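Local coordinates for CELL WALL surface anchor family protein (Streptococcus pneumoniae, PDB 2WW8), which serves as the adhesin of the pneumococcal pilus, probably attaching the bacterium to host cells through an integrin I-like domain, at residues S277-G282 and T359-M364; K365-L370 and A528-D533; V381-T386 and R581-I586; A413-S418 and T519-N524. All blocks are in the same frame, centred on the assembly; numbering follows the deposited sequence.

Contact 1: S277-G282 and T359-M364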
loop_
_atom_site.group_PDB
_atom_site.type_symbol
_atom_site.label_atom_id
_atom_site.label_comp_id
_atom_site.label_asym_id
_atom_site.label_seq_id
_atom_site.Cartn_x
_atom_site.Cartn_y
_atom_site.Cartn_z
ATOM N N SER A 277 6.989 36.053 -28.510
ATOM C CA SER A 277 7.469 37.397 -28.879
ATOM C C SER A 277 8.184 38.075 -27.712
ATOM O O SER A 277 8.801 39.132 -27.886
ATOM C CB SER A 277 6.270 38.333 -29.255
ATOM O OG SER A 277 5.582 37.806 -30.391
ATOM N N THR A 278 7.994 37.537 -26.501
ATOM C CA THR A 278 8.690 38.025 -25.306
ATOM C C THR A 278 8.759 36.835 -24.351
ATOM O O THR A 278 8.291 35.731 -24.676
ATOM C CB THR A 278 8.044 39.313 -24.631
ATOM O OG1 THR A 278 8.836 39.813 -23.522
ATOM C CG2 THR A 278 6.657 38.921 -24.075
ATOM N N ILE A 279 9.399 37.075 -23.204
ATOM C CA ILE A 279 9.442 36.073 -22.159
ATOM C C ILE A 279 8.057 36.003 -21.497
ATOM O O ILE A 279 7.529 37.015 -21.054
ATOM C CB ILE A 279 10.500 36.397 -21.056
ATOM C CG1 ILE A 279 11.888 36.643 -21.665
ATOM C CG2 ILE A 279 10.385 35.331 -19.937
ATOM C CD1 ILE A 279 12.281 35.504 -22.549
ATOM N N PHE A 280 7.462 34.814 -21.430
ATOM C CA PHE A 280 6.130 34.685 -20.889
ATOM C C PHE A 280 6.189 34.580 -19.350
ATOM O O PHE A 280 6.309 33.504 -18.793
ATOM C CB PHE A 280 5.409 33.457 -21.527
ATOM C CG PHE A 280 4.865 33.723 -22.886
ATOM C CD1 PHE A 280 5.021 34.995 -23.486
ATOM C CD2 PHE A 280 4.184 32.726 -23.590
ATOM C CE1 PHE A 280 4.452 35.242 -24.714
ATOM C CE2 PHE A 280 3.619 32.974 -24.853
ATOM C CZ PHE A 280 3.743 34.265 -25.393
ATOM N N ASP A 281 6.162 35.717 -18.669
ATOM C CA ASP A 281 6.455 35.807 -17.246
ATOM C C ASP A 281 5.375 36.546 -16.466
ATOM O O ASP A 281 5.545 36.860 -15.276
ATOM C CB ASP A 281 7.826 36.466 -16.994
ATOM C CG ASP A 281 7.822 37.945 -17.426
ATOM O OD1 ASP A 281 6.774 38.473 -17.904
ATOM O OD2 ASP A 281 8.877 38.587 -17.280
ATOM N N GLY A 282 4.247 36.837 -17.113
ATOM C CA GLY A 282 3.146 37.453 -16.375
ATOM C C GLY A 282 3.099 38.966 -16.392
ATOM O O GLY A 282 2.096 39.576 -15.987
ATOM N N THR A 359 14.025 34.536 -30.323
ATOM C CA THR A 359 14.967 33.544 -29.783
ATOM C C THR A 359 16.058 34.274 -28.987
ATOM O O THR A 359 16.391 33.846 -27.886
ATOM C CB THR A 359 15.659 32.797 -30.951
ATOM O OG1 THR A 359 14.627 32.250 -31.770
ATOM C CG2 THR A 359 16.531 31.587 -30.425
ATOM N N GLN A 360 16.549 35.405 -29.493
ATOM C CA GLN A 360 17.643 36.099 -28.810
ATOM C C GLN A 360 17.342 36.486 -27.377
ATOM O O GLN A 360 18.155 36.384 -26.452
ATOM C CB GLN A 360 17.967 37.369 -29.600
ATOM C CG GLN A 360 19.175 38.071 -29.074
ATOM C CD GLN A 360 19.506 39.339 -29.886
ATOM O OE1 GLN A 360 18.793 39.763 -30.829
ATOM N NE2 GLN A 360 20.637 39.968 -29.470
ATOM N N LYS A 361 16.109 36.927 -27.185
ATOM C CA LYS A 361 15.665 37.383 -25.882
ATOM C C LYS A 361 15.612 36.213 -24.880
ATOM O O LYS A 361 15.925 36.357 -23.681
ATOM C CB LYS A 361 14.285 38.085 -26.023
ATOM C CG LYS A 361 13.742 38.749 -24.723
ATOM C CD LYS A 361 12.467 39.614 -25.001
ATOM C CE LYS A 361 12.231 40.574 -23.789
ATOM N NZ LYS A 361 11.041 41.449 -24.008
ATOM N N ALA A 362 15.240 35.050 -25.384
ATOM C CA ALA A 362 15.208 33.866 -24.568
ATOM C C ALA A 362 16.620 33.434 -24.180
ATOM O O ALA A 362 16.829 33.073 -23.036
ATOM C CB ALA A 362 14.546 32.719 -25.360
ATOM N N LEU A 363 17.538 33.393 -25.145
ATOM C CA LEU A 363 18.939 33.051 -24.881
ATOM C C LEU A 363 19.504 34.070 -23.875
ATOM O O LEU A 363 20.229 33.702 -22.950
ATOM C CB LEU A 363 19.721 33.072 -26.208
ATOM C CG LEU A 363 19.449 31.907 -27.156
ATOM C CD1 LEU A 363 20.057 32.229 -28.555
ATOM C CD2 LEU A 363 19.926 30.538 -26.619
ATOM N N MET A 364 19.186 35.355 -24.046
ATOM C CA MET A 364 19.567 36.361 -23.061
ATOM C C MET A 364 19.119 36.116 -21.632
ATOM O O MET A 364 19.913 36.307 -20.706
ATOM C CB MET A 364 19.221 37.809 -23.460
ATOM C CG MET A 364 19.945 38.253 -24.681
ATOM S SD MET A 364 19.188 39.695 -25.474
ATOM C CE MET A 364 19.082 40.884 -24.073
#
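Lys361 leaves helix 359-373 toward the loop 277-282 and lies alongside Thr278, the two side chains pointing the same way. CB heads for the loop, and Lys361 CG, anti to the backbone N (chi1 -174°), comes within 4.2 Å of Ile279 CG1. From there the chain stays extended. Lys361 CD passes Thr278 OG1 at 3.9 Å, CE approaches that same oxygen, and Lys361 NZ ends 2.8 Å from Thr278 OG1, to which it donates a hydrogen bond. The same ammonium group also forms a salt bridge to Glu437, so a carboxylate balances its charge while the threonine hydroxyl serves as a neutral acceptor. Lysine suits the place because its methylenes can cover an apolar neighbour while its tip reaches polar partners.

Beside the lysine, Ile279 CD1 rests against the helix backbone, 3.9 Å from both Lys361 O and Ala362 CA. The small alanine lets the isoleucine come this close to the helix, while the branched side chain of Ile279 also packs on Val273. The contact thus seats the loop that follows strand 269-275 against helix 359-373. Phe285 of strand 284-292 touches both Thr278 and Lys361, and Tyr275 of strand 269-275 packs on Ala362.

Contact 2: K365-L370 and A528-D533. With CA (calcium ion), chain C.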
loop_
_atom_site.group_PDB
_atom_site.type_symbol
_atom_site.label_atom_id
_atom_site.label_comp_id
_atom_site.label_asym_id
_atom_site.label_seq_id
_atom_site.Cartn_x
_atom_site.Cartn_y
_atom_site.Cartn_z
ATOM N N LYS A 365 17.862 35.701 -21.464
ATOM C CA LYS A 365 17.310 35.385 -20.176
ATOM C C LYS A 365 18.050 34.159 -19.599
ATOM O O LYS A 365 18.374 34.193 -18.439
ATOM C CB LYS A 365 15.790 35.149 -20.264
ATOM C CG LYS A 365 15.207 34.934 -18.839
ATOM C CD LYS A 365 15.619 36.075 -17.901
ATOM C CE LYS A 365 14.635 37.217 -17.990
ATOM N NZ LYS A 365 15.037 38.266 -17.015
ATOM N N ALA A 366 18.331 33.109 -20.371
ATOM C CA ALA A 366 19.105 31.965 -19.829
ATOM C C ALA A 366 20.514 32.415 -19.401
ATOM O O ALA A 366 20.971 32.085 -18.315
ATOM C CB ALA A 366 19.241 30.849 -20.853
ATOM N N ASP A 367 21.216 33.200 -20.212
ATOM C CA ASP A 367 22.553 33.687 -19.796
ATOM C C ASP A 367 22.469 34.541 -18.520
ATOM O O ASP A 367 23.307 34.378 -17.640
ATOM C CB ASP A 367 23.125 34.527 -20.952
ATOM C CG ASP A 367 24.584 34.869 -20.770
ATOM O OD1 ASP A 367 25.340 34.076 -20.203
ATOM O OD2 ASP A 367 25.018 35.929 -21.237
ATOM N N GLU A 368 21.450 35.404 -18.398
ATOM C CA GLU A 368 21.236 36.199 -17.187
ATOM C C GLU A 368 21.038 35.348 -15.935
ATOM O O GLU A 368 21.702 35.560 -14.904
ATOM C CB GLU A 368 20.030 37.158 -17.369
ATOM C CG GLU A 368 19.641 37.934 -16.144
ATOM C CD GLU A 368 18.517 38.958 -16.460
ATOM O OE1 GLU A 368 17.792 38.907 -17.485
ATOM O OE2 GLU A 368 18.371 39.900 -15.673
ATOM N N ILE A 369 20.131 34.378 -16.001
ATOM C CA ILE A 369 19.917 33.475 -14.870
ATOM C C ILE A 369 21.209 32.750 -14.452
ATOM O O ILE A 369 21.536 32.719 -13.275
ATOM C CB ILE A 369 18.791 32.449 -15.157
ATOM C CG1 ILE A 369 17.474 33.237 -15.256
ATOM C CG2 ILE A 369 18.787 31.291 -14.114
ATOM C CD1 ILE A 369 16.367 32.370 -15.761
ATOM N N LEU A 370 21.903 32.130 -15.398
ATOM C CA LEU A 370 23.160 31.391 -15.061
ATOM C C LEU A 370 24.245 32.351 -14.573
ATOM O O LEU A 370 24.895 32.082 -13.557
ATOM C CB LEU A 370 23.595 30.635 -16.299
ATOM C CG LEU A 370 22.716 29.441 -16.650
ATOM C CD1 LEU A 370 23.095 28.976 -18.040
ATOM C CD2 LEU A 370 22.877 28.276 -15.550
ATOM N N ALA A 528 28.665 31.621 -26.062
ATOM C CA ALA A 528 29.735 30.684 -26.407
ATOM C C ALA A 528 30.997 30.768 -25.512
ATOM O O ALA A 528 31.542 29.733 -25.163
ATOM C CB ALA A 528 30.140 30.853 -27.870
ATOM N N PRO A 529 31.464 31.969 -25.120
ATOM C CA PRO A 529 32.703 32.031 -24.292
ATOM C C PRO A 529 32.495 31.535 -22.850
ATOM O O PRO A 529 33.449 31.312 -22.163
ATOM C CB PRO A 529 33.023 33.546 -24.239
ATOM C CG PRO A 529 32.183 34.136 -25.377
ATOM C CD PRO A 529 30.928 33.298 -25.453
ATOM N N ASP A 530 31.270 31.323 -22.397
ATOM C CA ASP A 530 30.992 30.869 -21.043
ATOM C C ASP A 530 31.099 29.367 -20.748
ATOM O O ASP A 530 31.083 28.999 -19.583
ATOM C CB ASP A 530 29.597 31.339 -20.652
ATOM C CG ASP A 530 29.479 32.886 -20.727
ATOM O OD1 ASP A 530 30.501 33.607 -20.716
ATOM O OD2 ASP A 530 28.347 33.372 -20.775
ATOM N N GLY A 531 31.135 28.482 -21.738
ATOM C CA GLY A 531 31.535 27.111 -21.381
ATOM C C GLY A 531 30.285 26.325 -20.981
ATOM O O GLY A 531 30.417 25.238 -20.442
ATOM N N TYR A 532 29.092 26.860 -21.211
ATOM C CA TYR A 532 27.835 26.153 -20.966
ATOM C C TYR A 532 27.702 24.931 -21.861
ATOM O O TYR A 532 28.197 24.945 -22.998
ATOM C CB TYR A 532 26.629 27.021 -21.172
ATOM C CG TYR A 532 26.510 28.341 -20.449
ATOM C CD1 TYR A 532 27.078 28.550 -19.189
ATOM C CD2 TYR A 532 25.839 29.409 -21.071
ATOM C CE1 TYR A 532 26.957 29.806 -18.527
ATOM C CE2 TYR A 532 25.723 30.622 -20.457
ATOM C CZ TYR A 532 26.239 30.803 -19.171
ATOM O OH TYR A 532 26.109 32.029 -18.541
ATOM N N ASP A 533 27.062 23.879 -21.358
ATOM C CA ASP A 533 26.480 22.887 -22.279
ATOM C C ASP A 533 25.134 23.457 -22.772
ATOM O O ASP A 533 24.200 23.714 -22.023
ATOM C CB ASP A 533 26.262 21.521 -21.615
ATOM C CG ASP A 533 27.564 20.908 -21.148
ATOM O OD1 ASP A 533 28.231 20.301 -22.010
ATOM O OD2 ASP A 533 27.925 21.032 -19.944
HETATM CA CA CA C . 27.371 35.524 -20.955
HETATM O O HOH W 1 29.726 36.069 -21.385
HETATM O O HOH W 2 27.526 37.846 -21.453
HETATM O O HOH W 3 27.824 36.011 -18.629
#
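Asp367 and Asp530 are the closest pair, CA to CA 9.0 Å, and Leu370 and Tyr532 stand at 9.2 Å between CA atoms, so side chains must bridge a regular helical turn and a short 3-10 turn leading through Gly531 to Tyr532. The bridge is partly a calcium ion. With CG anti to its backbone N (chi1 -169°), Asp367 presents both carboxylate oxygens to the metal, OD1 at 2.6 Å and OD2 at 2.4 Å from calcium. Asp530 OD2 adds a single bond of 2.4 Å to calcium, while its OD1 accepts from a metal-bound water.

Asp367 OD1 also receives a 2.7 Å hydrogen bond from Tyr532 OH, nearly along the C-O axis; the carboxylate and ring planes are 66° apart. This second grip should help fix the rotation of Asp367. Leu370 CD1 sits over the centre of the Tyr532 ring, 3.8 Å from the centroid, in a CH-pi contact, and Asp530 CB lies over the opposite face, offset toward the rim. Tyrosine therefore suits its place twice, by flat apolar faces and a polar end. Asn526 O and three waters complete seven oxygen ligands, a coordination number typical of calcium sites.

Contact 3: V381-T386 and R581-I586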
loop_
_atom_site.group_PDB
_atom_site.type_symbol
_atom_site.label_atom_id
_atom_site.label_comp_id
_atom_site.label_asym_id
_atom_site.label_seq_id
_atom_site.Cartn_x
_atom_site.Cartn_y
_atom_site.Cartn_z
ATOM N N VAL A 381 24.004 24.316 -17.739
ATOM C CA VAL A 381 23.388 23.666 -18.888
ATOM C C VAL A 381 22.163 24.467 -19.328
ATOM O O VAL A 381 21.424 24.949 -18.483
ATOM C CB VAL A 381 22.981 22.204 -18.517
ATOM C CG1 VAL A 381 22.393 21.387 -19.738
ATOM C CG2 VAL A 381 24.214 21.449 -17.894
ATOM N N ILE A 382 21.954 24.574 -20.637
ATOM C CA ILE A 382 20.677 25.006 -21.211
ATOM C C ILE A 382 20.153 23.886 -22.100
ATOM O O ILE A 382 20.923 23.345 -22.944
ATOM C CB ILE A 382 20.895 26.307 -22.052
ATOM C CG1 ILE A 382 21.478 27.422 -21.132
ATOM C CG2 ILE A 382 19.677 26.719 -22.879
ATOM C CD1 ILE A 382 22.131 28.553 -21.956
ATOM N N PHE A 383 18.894 23.516 -21.833
ATOM C CA PHE A 383 18.083 22.718 -22.776
ATOM C C PHE A 383 17.071 23.675 -23.474
ATOM O O PHE A 383 16.234 24.288 -22.834
ATOM C CB PHE A 383 17.319 21.609 -22.009
ATOM C CG PHE A 383 18.175 20.481 -21.537
ATOM C CD1 PHE A 383 18.435 19.404 -22.371
ATOM C CD2 PHE A 383 18.698 20.486 -20.229
ATOM C CE1 PHE A 383 19.230 18.337 -21.899
ATOM C CE2 PHE A 383 19.466 19.443 -19.772
ATOM C CZ PHE A 383 19.739 18.360 -20.591
ATOM N N HIS A 384 17.160 23.798 -24.779
ATOM C CA HIS A 384 16.298 24.703 -25.490
ATOM C C HIS A 384 15.413 23.862 -26.434
ATOM O O HIS A 384 15.903 23.133 -27.334
ATOM C CB HIS A 384 17.196 25.553 -26.347
ATOM C CG HIS A 384 16.453 26.606 -27.127
ATOM N ND1 HIS A 384 17.095 27.450 -28.003
ATOM C CD2 HIS A 384 15.163 27.013 -27.091
ATOM C CE1 HIS A 384 16.210 28.282 -28.537
ATOM N NE2 HIS A 384 15.031 28.031 -28.004
ATOM N N ILE A 385 14.114 23.987 -26.232
ATOM C CA ILE A 385 13.158 23.271 -27.053
ATOM C C ILE A 385 12.488 24.344 -27.925
ATOM O O ILE A 385 11.873 25.308 -27.418
ATOM C CB ILE A 385 12.098 22.554 -26.199
ATOM C CG1 ILE A 385 12.762 21.440 -25.387
ATOM C CG2 ILE A 385 10.905 22.005 -27.058
ATOM C CD1 ILE A 385 12.006 21.187 -24.053
ATOM N N THR A 386 12.575 24.165 -29.239
ATOM C CA THR A 386 11.921 25.172 -30.083
ATOM C C THR A 386 11.297 24.528 -31.333
ATOM O O THR A 386 11.766 23.447 -31.757
ATOM C CB THR A 386 12.952 26.269 -30.452
ATOM O OG1 THR A 386 12.424 27.126 -31.466
ATOM C CG2 THR A 386 14.270 25.691 -30.894
ATOM N N ARG A 581 18.417 11.612 -24.259
ATOM C CA ARG A 581 19.683 11.323 -24.907
ATOM C C ARG A 581 20.728 12.404 -24.582
ATOM O O ARG A 581 21.865 12.087 -24.218
ATOM C CB ARG A 581 19.458 11.242 -26.441
ATOM C CG ARG A 581 20.639 10.601 -27.179
ATOM C CD ARG A 581 20.382 10.414 -28.675
ATOM N NE ARG A 581 20.339 11.690 -29.425
ATOM C CZ ARG A 581 21.396 12.398 -29.845
ATOM N NH1 ARG A 581 22.631 11.994 -29.625
ATOM N NH2 ARG A 581 21.240 13.504 -30.533
ATOM N N TYR A 582 20.366 13.674 -24.671
ATOM C CA TYR A 582 21.346 14.749 -24.400
ATOM C C TYR A 582 21.644 14.763 -22.880
ATOM O O TYR A 582 22.814 14.927 -22.469
ATOM C CB TYR A 582 20.843 16.121 -24.902
ATOM C CG TYR A 582 20.986 16.349 -26.387
ATOM C CD1 TYR A 582 22.155 16.012 -27.040
ATOM C CD2 TYR A 582 19.963 16.948 -27.134
ATOM C CE1 TYR A 582 22.325 16.195 -28.379
ATOM C CE2 TYR A 582 20.156 17.191 -28.488
ATOM C CZ TYR A 582 21.307 16.804 -29.096
ATOM O OH TYR A 582 21.506 17.021 -30.426
ATOM N N PHE A 583 20.612 14.532 -22.057
ATOM C CA PHE A 583 20.831 14.386 -20.629
ATOM C C PHE A 583 21.943 13.333 -20.351
ATOM O O PHE A 583 22.830 13.530 -19.518
ATOM C CB PHE A 583 19.496 14.088 -19.938
ATOM C CG PHE A 583 19.566 14.062 -18.409
ATOM C CD1 PHE A 583 20.158 15.121 -17.724
ATOM C CD2 PHE A 583 19.066 13.013 -17.673
ATOM C CE1 PHE A 583 20.226 15.137 -16.325
ATOM C CE2 PHE A 583 19.185 12.991 -16.249
ATOM C CZ PHE A 583 19.738 14.075 -15.585
ATOM N N HIS A 584 21.841 12.187 -21.030
ATOM C CA HIS A 584 22.766 11.102 -20.864
ATOM C C HIS A 584 24.144 11.432 -21.472
ATOM O O HIS A 584 25.049 10.636 -21.341
ATOM C CB HIS A 584 22.213 9.761 -21.387
ATOM C CG HIS A 584 21.180 9.137 -20.505
ATOM N ND1 HIS A 584 19.874 9.575 -20.453
ATOM C CD2 HIS A 584 21.251 8.090 -19.646
ATOM C CE1 HIS A 584 19.184 8.840 -19.597
ATOM N NE2 HIS A 584 20.003 7.939 -19.090
ATOM N N THR A 585 24.373 12.581 -22.097
ATOM C CA THR A 585 25.766 12.801 -22.470
ATOM C C THR A 585 26.493 13.440 -21.280
ATOM O O THR A 585 27.701 13.573 -21.310
ATOM C CB THR A 585 25.934 13.696 -23.725
ATOM O OG1 THR A 585 25.491 15.025 -23.405
ATOM C CG2 THR A 585 25.172 13.143 -24.937
ATOM N N ILE A 586 25.771 13.895 -20.263
ATOM C CA ILE A 586 26.420 14.562 -19.144
ATOM C C ILE A 586 26.218 13.807 -17.837
ATOM O O ILE A 586 26.884 14.137 -16.854
ATOM C CB ILE A 586 26.019 16.051 -19.005
ATOM C CG1 ILE A 586 24.529 16.222 -18.776
ATOM C CG2 ILE A 586 26.483 16.768 -20.286
ATOM C CD1 ILE A 586 24.098 17.666 -18.815
#
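Phe383 and Val381 meet Tyr582, Phe583 and Ile586 on one side of the five-stranded parallel sheet of the integrin I-like (von Willebrand factor A-type) domain, where central strand 379-386 is packed by helix 575-583 and the residues after it. Alternate residues of a strand face the same way, so Val381 and Phe383 serve this side together.

Val381 and Ile586 reach toward each other tip to tip, CG2 of the valine 3.9 Å from CD1 of the isoleucine. Ile586 CG1 stands between its backbone N and carbonyl carbon (chi1 61°), a crowded position from which CD1 extends to the strand. Phe383 uses the edge of its ring: CE1 lies 4.1 Å from Tyr582 CB and equally far from Phe583 N, while Phe383 CZ comes to 4.3 Å from Phe583 CB. These are van der Waals contacts, and the thin edge of the flat phenyl fits against the helix backbone.

The turn beyond is secured by Thr585, whose N and OG1 both donate to Tyr582 O, each at 2.8 Å; the hydroxyl lies in the carbonyl plane on a lone pair. The Tyr582 ring turns from the strand and stacks on Phe535 of strand 533-539, and its hydroxyl bonds Glu564 O. Helix 247-263 packs alongside, with Leu258 on Phe383 and Lys261 and Ile262 on Phe583.

Contact 4: A413-S418 and T519-N524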
loop_
_atom_site.group_PDB
_atom_site.type_symbol
_atom_site.label_atom_id
_atom_site.label_comp_id
_atom_site.label_asym_id
_atom_site.label_seq_id
_atom_site.Cartn_x
_atom_site.Cartn_y
_atom_site.Cartn_z
ATOM N N ALA A 413 34.442 46.412 -36.296
ATOM C CA ALA A 413 34.906 46.847 -34.964
ATOM C C ALA A 413 34.106 46.126 -33.863
ATOM O O ALA A 413 34.696 45.657 -32.878
ATOM C CB ALA A 413 34.927 48.393 -34.791
ATOM N N PHE A 414 32.796 45.968 -34.045
ATOM C CA PHE A 414 31.980 45.126 -33.155
ATOM C C PHE A 414 32.487 43.699 -33.076
ATOM O O PHE A 414 32.497 43.153 -31.976
ATOM C CB PHE A 414 30.487 45.036 -33.535
ATOM C CG PHE A 414 29.775 46.357 -33.534
ATOM C CD1 PHE A 414 30.133 47.365 -32.659
ATOM C CD2 PHE A 414 28.720 46.577 -34.395
ATOM C CE1 PHE A 414 29.463 48.569 -32.685
ATOM C CE2 PHE A 414 28.030 47.793 -34.417
ATOM C CZ PHE A 414 28.378 48.778 -33.552
ATOM N N PHE A 415 32.854 43.077 -34.202
ATOM C CA PHE A 415 33.308 41.665 -34.171
ATOM C C PHE A 415 34.621 41.625 -33.400
ATOM O O PHE A 415 34.893 40.678 -32.692
ATOM C CB PHE A 415 33.587 41.068 -35.557
ATOM C CG PHE A 415 32.360 40.742 -36.357
ATOM C CD1 PHE A 415 31.213 40.313 -35.770
ATOM C CD2 PHE A 415 32.389 40.947 -37.735
ATOM C CE1 PHE A 415 30.073 40.022 -36.502
ATOM C CE2 PHE A 415 31.272 40.689 -38.509
ATOM C CZ PHE A 415 30.099 40.222 -37.867
ATOM N N SER A 416 35.418 42.669 -33.544
ATOM C CA SER A 416 36.746 42.707 -32.939
ATOM C C SER A 416 36.759 42.687 -31.408
ATOM O O SER A 416 37.716 42.244 -30.824
ATOM C CB SER A 416 37.524 43.912 -33.448
ATOM O OG SER A 416 38.884 43.806 -33.053
ATOM N N LYS A 417 35.706 43.177 -30.775
ATOM C CA LYS A 417 35.524 43.168 -29.315
ATOM C C LYS A 417 35.042 41.850 -28.751
ATOM O O LYS A 417 35.157 41.695 -27.546
ATOM C CB LYS A 417 34.520 44.269 -28.894
ATOM C CG LYS A 417 35.027 45.671 -29.302
ATOM C CD LYS A 417 33.844 46.657 -29.323
ATOM C CE LYS A 417 33.284 46.850 -27.941
ATOM N NZ LYS A 417 32.326 48.007 -28.040
ATOM N N SER A 418 34.492 40.949 -29.571
ATOM C CA SER A 418 33.958 39.696 -29.095
ATOM C C SER A 418 35.160 38.829 -28.768
ATOM O O SER A 418 36.196 38.967 -29.411
ATOM C CB SER A 418 32.976 39.032 -30.105
ATOM O OG SER A 418 33.685 38.724 -31.320
ATOM N N THR A 519 21.154 36.942 -34.134
ATOM C CA THR A 519 20.985 36.025 -33.018
ATOM C C THR A 519 22.251 35.174 -32.840
ATOM O O THR A 519 22.725 34.974 -31.709
ATOM C CB THR A 519 19.717 35.175 -33.186
ATOM O OG1 THR A 519 18.596 36.054 -33.415
ATOM C CG2 THR A 519 19.555 34.274 -31.938
ATOM N N ARG A 520 22.801 34.686 -33.953
ATOM C CA ARG A 520 24.002 33.900 -33.934
ATOM C C ARG A 520 25.231 34.700 -33.481
ATOM O O ARG A 520 26.034 34.225 -32.662
ATOM C CB ARG A 520 24.246 33.278 -35.330
ATOM C CG ARG A 520 25.555 32.601 -35.450
ATOM C CD ARG A 520 25.658 31.842 -36.806
ATOM N NE ARG A 520 25.525 32.792 -37.900
ATOM C CZ ARG A 520 26.544 33.464 -38.438
ATOM N NH1 ARG A 520 27.790 33.331 -37.991
ATOM N NH2 ARG A 520 26.307 34.283 -39.443
ATOM N N TRP A 521 25.401 35.927 -33.962
ATOM C CA TRP A 521 26.463 36.778 -33.464
ATOM C C TRP A 521 26.316 37.093 -31.976
ATOM O O TRP A 521 27.352 37.165 -31.262
ATOM C CB TRP A 521 26.522 38.077 -34.290
ATOM C CG TRP A 521 26.875 37.837 -35.704
ATOM C CD1 TRP A 521 27.679 36.858 -36.200
ATOM C CD2 TRP A 521 26.504 38.653 -36.818
ATOM N NE1 TRP A 521 27.805 37.000 -37.561
ATOM C CE2 TRP A 521 27.064 38.073 -37.968
ATOM C CE3 TRP A 521 25.707 39.786 -36.954
ATOM C CZ2 TRP A 521 26.888 38.619 -39.242
ATOM C CZ3 TRP A 521 25.517 40.325 -38.225
ATOM C CH2 TRP A 521 26.095 39.745 -39.334
ATOM N N TYR A 522 25.068 37.310 -31.545
ATOM C CA TYR A 522 24.746 37.504 -30.132
ATOM C C TYR A 522 25.280 36.269 -29.336
ATOM O O TYR A 522 25.964 36.384 -28.300
ATOM C CB TYR A 522 23.258 37.709 -29.829
ATOM C CG TYR A 522 23.035 37.377 -28.339
ATOM C CD1 TYR A 522 23.456 38.227 -27.308
ATOM C CD2 TYR A 522 22.507 36.145 -27.978
ATOM C CE1 TYR A 522 23.288 37.844 -25.969
ATOM C CE2 TYR A 522 22.344 35.737 -26.647
ATOM C CZ TYR A 522 22.726 36.630 -25.675
ATOM O OH TYR A 522 22.606 36.257 -24.358
ATOM N N TYR A 523 24.944 35.076 -29.822
ATOM C CA TYR A 523 25.303 33.822 -29.148
ATOM C C TYR A 523 26.830 33.700 -29.056
ATOM O O TYR A 523 27.379 33.467 -27.956
ATOM C CB TYR A 523 24.711 32.612 -29.893
ATOM C CG TYR A 523 25.014 31.286 -29.212
ATOM C CD1 TYR A 523 26.210 30.607 -29.451
ATOM C CD2 TYR A 523 24.093 30.721 -28.334
ATOM C CE1 TYR A 523 26.508 29.353 -28.815
ATOM C CE2 TYR A 523 24.343 29.487 -27.741
ATOM C CZ TYR A 523 25.537 28.837 -27.966
ATOM O OH TYR A 523 25.732 27.642 -27.291
ATOM N N ASN A 524 27.513 33.854 -30.190
ATOM C CA ASN A 524 28.972 33.768 -30.241
ATOM C C ASN A 524 29.624 34.774 -29.294
ATOM O O ASN A 524 30.645 34.482 -28.663
ATOM C CB ASN A 524 29.503 34.100 -31.648
ATOM C CG ASN A 524 29.213 32.991 -32.643
ATOM O OD1 ASN A 524 28.886 31.872 -32.255
ATOM N ND2 ASN A 524 29.331 33.304 -33.925
#
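Phe415 turns the edge of its ring to one face of the Trp521 indole, in a T-shaped (edge-to-face) aromatic pair that joins helix 407-416 to helix 516-526. The centroids of the phenyl and the five-membered ring are 4.9 Å apart, and the planes meet at 71°. Phe415 CZ stands over the indole, 3.7 Å from Trp521 CE2 and offset toward the rim, while Phe415 CE1 comes within 3.8 Å of Trp521 CD2. Phe415 CE1 thus lies over the five-membered ring and CZ by CE2 and CZ2 of the indole; their weakly positive hydrogens should favour the electron-rich face. Tryptophan suits this place by offering a broad face, phenylalanine by offering a narrow apolar edge.

The two rings are partly exposed, so the pair is a join near the surface. Phe415 CG is anti to its carbonyl carbon (chi1 -74°), which swings the ring across toward the second helix. Trp521 is further packed by Ile424 and Ile512, and Asn524, one turn on, bonds Asp422 O through ND2. The carbonyl of Phe415 is also engaged: Phe415 O accepts from Ser418 N at 3.2 Å and from Ser418 OG at 2.7 Å, the hydroxyl tilted 15° from the carbonyl plane.

In the fold
All four contacts lie in the integrin I-like domain, on the same side of the chain's centre. Contacts 1 and 2 use successive turns of helix 359-373, their centres 15 Å apart, and strand 379-386, which follows that helix, carries contact 3, 14 Å from contact 2. The segments of contacts 2 and 3 alternate along the chain, and their neighbouring strands join where the Asp533 backbone bonds Ile382. Contact 4 is nested within the loops that contacts 2 and 3 close; it touches contacts 1 and 2, but its nearest atoms stay about 6 Å from contact 3. Together they tie helices on both sides of the parallel sheet to segments distant in sequence.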